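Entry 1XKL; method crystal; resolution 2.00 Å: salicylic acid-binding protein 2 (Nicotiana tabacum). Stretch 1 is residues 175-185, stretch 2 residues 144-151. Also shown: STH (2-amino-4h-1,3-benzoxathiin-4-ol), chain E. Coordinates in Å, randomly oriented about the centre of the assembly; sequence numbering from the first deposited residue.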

ATOM      1  N   LEU A 175      13.423  -8.485  13.458  1.00 14.65           N
ATOM      2  CA  LEU A 175      12.633  -8.690  14.669  1.00 12.66           C
ATOM      3  C   LEU A 175      12.512  -7.501  15.609  1.00 12.27           C
ATOM      4  O   LEU A 175      11.642  -7.495  16.481  1.00 12.81           O
ATOM      5  CB  LEU A 175      13.186  -9.876  15.455  1.00 11.76           C
ATOM      6  CG  LEU A 175      13.033 -11.248  14.792  1.00 13.47           C
ATOM      7  CD1 LEU A 175      13.793 -12.302  15.597  1.00 11.47           C
ATOM      8  CD2 LEU A 175      11.558 -11.598  14.708  1.00 10.47           C
ATOM      9  N   VAL A 176      13.377  -6.503  15.453  1.00 13.37           N
ATOM     10  CA  VAL A 176      13.320  -5.342  16.336  1.00 13.56           C
ATOM     11  C   VAL A 176      11.996  -4.603  16.243  1.00 13.72           C
ATOM     12  O   VAL A 176      11.437  -4.445  15.165  1.00 13.56           O
ATOM     13  CB  VAL A 176      14.458  -4.326  16.054  1.00 15.61           C
ATOM     14  CG1 VAL A 176      15.790  -4.917  16.481  1.00 15.29           C
ATOM     15  CG2 VAL A 176      14.476  -3.931  14.590  1.00 15.61           C
ATOM     16  N   ARG A 177      11.495  -4.160  17.388  1.00 15.01           N
ATOM     17  CA  ARG A 177      10.246  -3.427  17.428  1.00 14.61           C
ATOM     18  C   ARG A 177      10.437  -2.159  18.247  1.00 16.95           C
ATOM     19  O   ARG A 177      11.405  -2.032  19.004  1.00 16.23           O
ATOM     20  CB  ARG A 177       9.146  -4.289  18.053  1.00 15.00           C
ATOM     21  CG  ARG A 177       8.787  -5.548  17.252  1.00 15.20           C
ATOM     22  CD  ARG A 177       7.822  -6.422  18.039  1.00 16.28           C
ATOM     23  NE  ARG A 177       6.552  -5.742  18.274  1.00 14.32           N
ATOM     24  CZ  ARG A 177       5.599  -6.189  19.082  1.00 13.27           C
ATOM     25  NH1 ARG A 177       5.762  -7.322  19.746  1.00 16.24           N
ATOM     26  NH2 ARG A 177       4.475  -5.501  19.231  1.00 15.41           N
ATOM     27  N   PRO A 178       9.520  -1.193  18.104  1.00 17.54           N
ATOM     28  CA  PRO A 178       9.669   0.039  18.882  1.00 17.67           C
ATOM     29  C   PRO A 178       9.438  -0.186  20.370  1.00 16.43           C
ATOM     30  O   PRO A 178       8.644  -1.039  20.755  1.00 15.37           O
ATOM     31  CB  PRO A 178       8.623   0.972  18.266  1.00 19.76           C
ATOM     32  CG  PRO A 178       7.574   0.017  17.732  1.00 20.11           C
ATOM     33  CD  PRO A 178       8.402  -1.101  17.148  1.00 17.72           C
ATOM     34  N   SER A 179      10.162   0.540  21.215  1.00 15.27           N
ATOM     35  CA  SER A 179       9.940   0.411  22.646  1.00 16.88           C
ATOM     36  C   SER A 179       9.984   1.811  23.254  1.00 17.66           C
ATOM     37  O   SER A 179       9.531   2.768  22.622  1.00 17.85           O
ATOM     38  CB  SER A 179      10.963  -0.539  23.307  1.00 18.37           C
ATOM     39  OG  SER A 179      12.230   0.050  23.509  1.00 22.39           O
ATOM     40  N   SER A 180      10.538   1.948  24.451  1.00 16.20           N
ATOM     41  CA  SER A 180      10.576   3.255  25.102  1.00 17.31           C
ATOM     42  C   SER A 180      11.526   3.180  26.281  1.00 17.73           C
ATOM     43  O   SER A 180      11.787   2.095  26.789  1.00 16.88           O
ATOM     44  CB  SER A 180       9.157   3.606  25.581  1.00 17.27           C
ATOM     45  OG  SER A 180       9.097   4.832  26.287  1.00 19.57           O
ATOM     46  N   LEU A 181      12.070   4.321  26.694  1.00 18.69           N
ATOM     47  CA  LEU A 181      12.958   4.345  27.852  1.00 20.15           C
ATOM     48  C   LEU A 181      12.091   4.708  29.046  1.00 20.41           C
ATOM     49  O   LEU A 181      12.545   4.675  30.186  1.00 20.20           O
ATOM     50  CB  LEU A 181      14.065   5.390  27.681  1.00 20.55           C
ATOM     51  CG  LEU A 181      15.114   5.123  26.603  1.00 20.18           C
ATOM     52  CD1 LEU A 181      16.138   6.252  26.570  1.00 20.57           C
ATOM     53  CD2 LEU A 181      15.799   3.797  26.892  1.00 21.30           C
ATOM     54  N   PHE A 182      10.835   5.060  28.762  1.00 19.33           N
ATOM     55  CA  PHE A 182       9.874   5.435  29.796  1.00 20.58           C
ATOM     56  C   PHE A 182      10.397   6.548  30.714  1.00 22.18           C
ATOM     57  O   PHE A 182      10.148   6.541  31.919  1.00 20.25           O
ATOM     58  CB  PHE A 182       9.499   4.195  30.615  1.00 20.72           C
ATOM     59  CG  PHE A 182       8.865   3.105  29.793  1.00 21.42           C
ATOM     60  CD1 PHE A 182       7.535   3.201  29.387  1.00 20.19           C
ATOM     61  CD2 PHE A 182       9.622   2.021  29.356  1.00 18.72           C
ATOM     62  CE1 PHE A 182       6.968   2.234  28.551  1.00 23.00           C
ATOM     63  CE2 PHE A 182       9.068   1.051  28.520  1.00 20.39           C
ATOM     64  CZ  PHE A 182       7.739   1.159  28.116  1.00 19.26           C
HETATM   65  N   MSE A 183      11.121   7.499  30.127  1.00 25.75           N
HETATM   66  CA  MSE A 183      11.688   8.630  30.858  1.00 30.81           C
HETATM   67  C   MSE A 183      10.623   9.345  31.681  1.00 30.37           C
HETATM   68  O   MSE A 183      10.795   9.562  32.879  1.00 30.66           O
HETATM   69  CB  MSE A 183      12.298   9.637  29.879  1.00 37.32           C
HETATM   70  CG  MSE A 183      13.364   9.079  28.954  1.00 45.81           C
HETATM   71 SE   MSE A 183      15.049   8.776  29.831  1.00 57.35          SE
HETATM   72  CE  MSE A 183      15.842  10.513  29.558  1.00 53.35           C
ATOM     73  N   GLU A 184       9.525   9.712  31.026  1.00 30.56           N
ATOM     74  CA  GLU A 184       8.429  10.417  31.682  1.00 30.36           C
ATOM     75  C   GLU A 184       7.984   9.731  32.969  1.00 28.70           C
ATOM     76  O   GLU A 184       8.013  10.330  34.041  1.00 28.80           O
ATOM     77  CB  GLU A 184       7.231  10.541  30.734  1.00 33.58           C
ATOM     78  CG  GLU A 184       6.060  11.299  31.338  1.00 36.88           C
ATOM     79  CD  GLU A 184       6.405  12.745  31.656  1.00 40.27           C
ATOM     80  OE1 GLU A 184       5.705  13.357  32.493  1.00 41.76           O
ATOM     81  OE2 GLU A 184       7.379  13.268  31.069  1.00 40.43           O
ATOM     82  N   ASP A 185       7.570   8.474  32.854  1.00 25.92           N
ATOM     83  CA  ASP A 185       7.123   7.705  34.010  1.00 24.50           C
ATOM     84  C   ASP A 185       8.208   7.602  35.079  1.00 23.09           C
ATOM     85  O   ASP A 185       7.947   7.808  36.265  1.00 23.84           O
ATOM     86  CB  ASP A 185       6.708   6.294  33.577  1.00 23.85           C
ATOM     87  CG  ASP A 185       6.419   5.381  34.755  1.00 22.64           C
ATOM     88  OD1 ASP A 185       5.569   5.736  35.592  1.00 23.08           O
ATOM     89  OD2 ASP A 185       7.044   4.303  34.842  1.00 23.04           O
TER
HETATM   90  C8  STH E 297      18.308   0.195  25.661  1.00 18.18           C
HETATM   91  O8  STH E 297      17.447   0.914  26.430  1.00 19.41           O
HETATM   92  C1  STH E 297      19.478   0.830  24.987  1.00 19.22           C
HETATM   93  C2  STH E 297      20.382  -0.000  24.152  1.00 17.57           C
HETATM   94  C3  STH E 297      21.497   0.609  23.509  1.00 18.39           C
HETATM   95  C4  STH E 297      21.730   2.013  23.644  1.00 18.29           C
HETATM   96  C5  STH E 297      20.861   2.822  24.440  1.00 16.41           C
HETATM   97  C6  STH E 297      19.749   2.245  25.088  1.00 14.09           C
HETATM   98  C7  STH E 297      19.303  -2.054  24.901  1.00 19.09           C
HETATM   99  O2  STH E 297      20.184  -1.398  24.004  1.00 17.99           O
HETATM  100  N7  STH E 297      18.809  -3.181  24.259  1.00 18.77           N
HETATM  101  S7  STH E 297      18.093  -1.185  25.523  1.00 25.17           S
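Stretch 2 144-151: EPLTSMFF

Stretch 2 is extended, with a strand from Thr 147 to Phe 150. It runs nearly antiparallel to stretch 1, their end-to-end directions lying 161° apart. A helix begins at Met 183, with Phe 182 at the N-cap position.

The two backbones meet in a single antiparallel bridge between Ser 179 and Met 149, whose CA atoms are 5.1 Å apart. Both hydrogen bonds of the pair are short and nearly straight. Ser 179 N donates to Met 149 O at 2.6 Å, and Met 149 N donates to Ser 179 O at 2.7 Å. Each residue thus has its amide N and carbonyl O satisfied by the other. Both carbonyls also receive a CA-H...O contact: Ser 148 CA lies 3.2 Å from Ser 179 O, and Pro 178 CA lies 3.4 Å from Met 149 O.

Ser 180 OG donates to Thr 147 O at 2.8 Å. The same OG accepts from Phe 182 N at 3.0 Å, so one hydroxyl ties the strand to the turn before the helix. Ser 148 OG is satisfied elsewhere in the structure.

Glu 184 points toward stretch 2 and packs on Pro 145. Glu 184 OE2 is 3.3 Å from Pro 145 CG, and Glu 184 CG is 3.1 Å from Pro 145 O. That carbonyl is buried here without a hydrogen-bond partner in the model.

At the other end, the Phe 150 ring packs against Val 176 and Pro 178. Val 176 O lies at the ring edge, 3.5 Å from Phe 150 CE1. Pro 178 CD makes an off-centre CH-pi contact, 4.3 Å from the centroid of the Phe 150 ring.

Leu 181 CD2 touches CE of selenomethionine Met 149 at 3.5 Å. These two atoms also approach the ligand: STH O8 is 3.4 Å from Leu 181 CD2 and 3.8 Å from Met 149 CE.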

ATOM      1  N   GLU A 144       0.158  14.580  28.838  1.00 39.34           N
ATOM      2  CA  GLU A 144       0.776  13.333  29.277  1.00 38.00           C
ATOM      3  C   GLU A 144       1.798  12.922  28.223  1.00 39.00           C
ATOM      4  O   GLU A 144       1.507  12.111  27.342  1.00 41.15           O
ATOM      5  CB  GLU A 144      -0.280  12.231  29.433  1.00 37.51           C
ATOM      6  CG  GLU A 144      -1.083  12.303  30.729  1.00 38.04           C
ATOM      7  CD  GLU A 144      -0.257  11.921  31.945  1.00 38.59           C
ATOM      8  OE1 GLU A 144      -0.647  10.963  32.655  1.00 35.78           O
ATOM      9  OE2 GLU A 144       0.781  12.579  32.189  1.00 40.36           O
ATOM     10  N   PRO A 145       3.010  13.496  28.286  1.00 39.95           N
ATOM     11  CA  PRO A 145       4.083  13.191  27.331  1.00 38.96           C
ATOM     12  C   PRO A 145       4.599  11.755  27.374  1.00 37.22           C
ATOM     13  O   PRO A 145       4.842  11.204  28.450  1.00 39.33           O
ATOM     14  CB  PRO A 145       5.166  14.210  27.695  1.00 39.08           C
ATOM     15  CG  PRO A 145       4.949  14.421  29.162  1.00 38.67           C
ATOM     16  CD  PRO A 145       3.446  14.518  29.254  1.00 39.34           C
ATOM     17  N   LEU A 146       4.750  11.155  26.195  1.00 35.48           N
ATOM     18  CA  LEU A 146       5.259   9.791  26.057  1.00 31.99           C
ATOM     19  C   LEU A 146       6.054   9.712  24.761  1.00 30.64           C
ATOM     20  O   LEU A 146       5.623  10.232  23.733  1.00 30.04           O
ATOM     21  CB  LEU A 146       4.111   8.779  26.034  1.00 32.57           C
ATOM     22  CG  LEU A 146       3.306   8.621  27.328  1.00 32.45           C
ATOM     23  CD1 LEU A 146       2.105   7.729  27.067  1.00 33.73           C
ATOM     24  CD2 LEU A 146       4.182   8.035  28.424  1.00 32.42           C
ATOM     25  N   THR A 147       7.216   9.068  24.814  1.00 27.73           N
ATOM     26  CA  THR A 147       8.082   8.950  23.646  1.00 25.58           C
ATOM     27  C   THR A 147       8.456   7.496  23.359  1.00 24.33           C
ATOM     28  O   THR A 147       8.754   6.737  24.280  1.00 23.50           O
ATOM     29  CB  THR A 147       9.386   9.763  23.857  1.00 26.42           C
ATOM     30  OG1 THR A 147       9.059  11.141  24.071  1.00 26.35           O
ATOM     31  CG2 THR A 147      10.299   9.647  22.645  1.00 23.70           C
ATOM     32  N   SER A 148       8.435   7.111  22.087  1.00 23.20           N
ATOM     33  CA  SER A 148       8.796   5.750  21.704  1.00 23.53           C
ATOM     34  C   SER A 148      10.191   5.765  21.093  1.00 22.58           C
ATOM     35  O   SER A 148      10.606   6.768  20.505  1.00 24.39           O
ATOM     36  CB  SER A 148       7.783   5.175  20.697  1.00 25.13           C
ATOM     37  OG  SER A 148       7.787   5.898  19.477  1.00 25.44           O
HETATM   38  N   MSE A 149      10.917   4.663  21.252  1.00 19.78           N
HETATM   39  CA  MSE A 149      12.267   4.537  20.716  1.00 19.68           C
HETATM   40  C   MSE A 149      12.322   3.318  19.798  1.00 17.93           C
HETATM   41  O   MSE A 149      11.910   2.228  20.189  1.00 18.95           O
HETATM   42  CB  MSE A 149      13.272   4.378  21.865  1.00 19.56           C
HETATM   43  CG  MSE A 149      14.715   4.211  21.426  1.00 22.66           C
HETATM   44 SE   MSE A 149      15.940   4.065  22.945  1.00 32.42          SE
HETATM   45  CE  MSE A 149      15.243   2.423  23.700  1.00 26.41           C
ATOM     46  N   PHE A 150      12.818   3.505  18.581  1.00 18.50           N
ATOM     47  CA  PHE A 150      12.898   2.406  17.622  1.00 18.11           C
ATOM     48  C   PHE A 150      14.244   2.394  16.924  1.00 17.94           C
ATOM     49  O   PHE A 150      14.524   3.244  16.077  1.00 17.31           O
ATOM     50  CB  PHE A 150      11.766   2.527  16.593  1.00 20.40           C
ATOM     51  CG  PHE A 150      11.696   1.382  15.611  1.00 22.25           C
ATOM     52  CD1 PHE A 150      11.906   0.073  16.025  1.00 22.54           C
ATOM     53  CD2 PHE A 150      11.380   1.617  14.275  1.00 26.49           C
ATOM     54  CE1 PHE A 150      11.803  -0.991  15.124  1.00 24.04           C
ATOM     55  CE2 PHE A 150      11.273   0.558  13.364  1.00 26.18           C
ATOM     56  CZ  PHE A 150      11.486  -0.744  13.794  1.00 26.26           C
ATOM     57  N   PHE A 151      15.087   1.433  17.294  1.00 18.90           N
ATOM     58  CA  PHE A 151      16.415   1.317  16.699  1.00 19.11           C
ATOM     59  C   PHE A 151      16.329   1.176  15.181  1.00 21.78           C
ATOM     60  O   PHE A 151      15.454   0.488  14.661  1.00 20.28           O
ATOM     61  CB  PHE A 151      17.163   0.104  17.273  1.00 17.85           C
ATOM     62  CG  PHE A 151      17.391   0.170  18.757  1.00 18.40           C
ATOM     63  CD1 PHE A 151      17.488   1.400  19.405  1.00 16.30           C
ATOM     64  CD2 PHE A 151      17.545  -0.994  19.502  1.00 16.32           C
ATOM     65  CE1 PHE A 151      17.736   1.468  20.775  1.00 17.50           C
ATOM     66  CE2 PHE A 151      17.794  -0.939  20.872  1.00 18.33           C
ATOM     67  CZ  PHE A 151      17.890   0.299  21.512  1.00 17.21           C
TER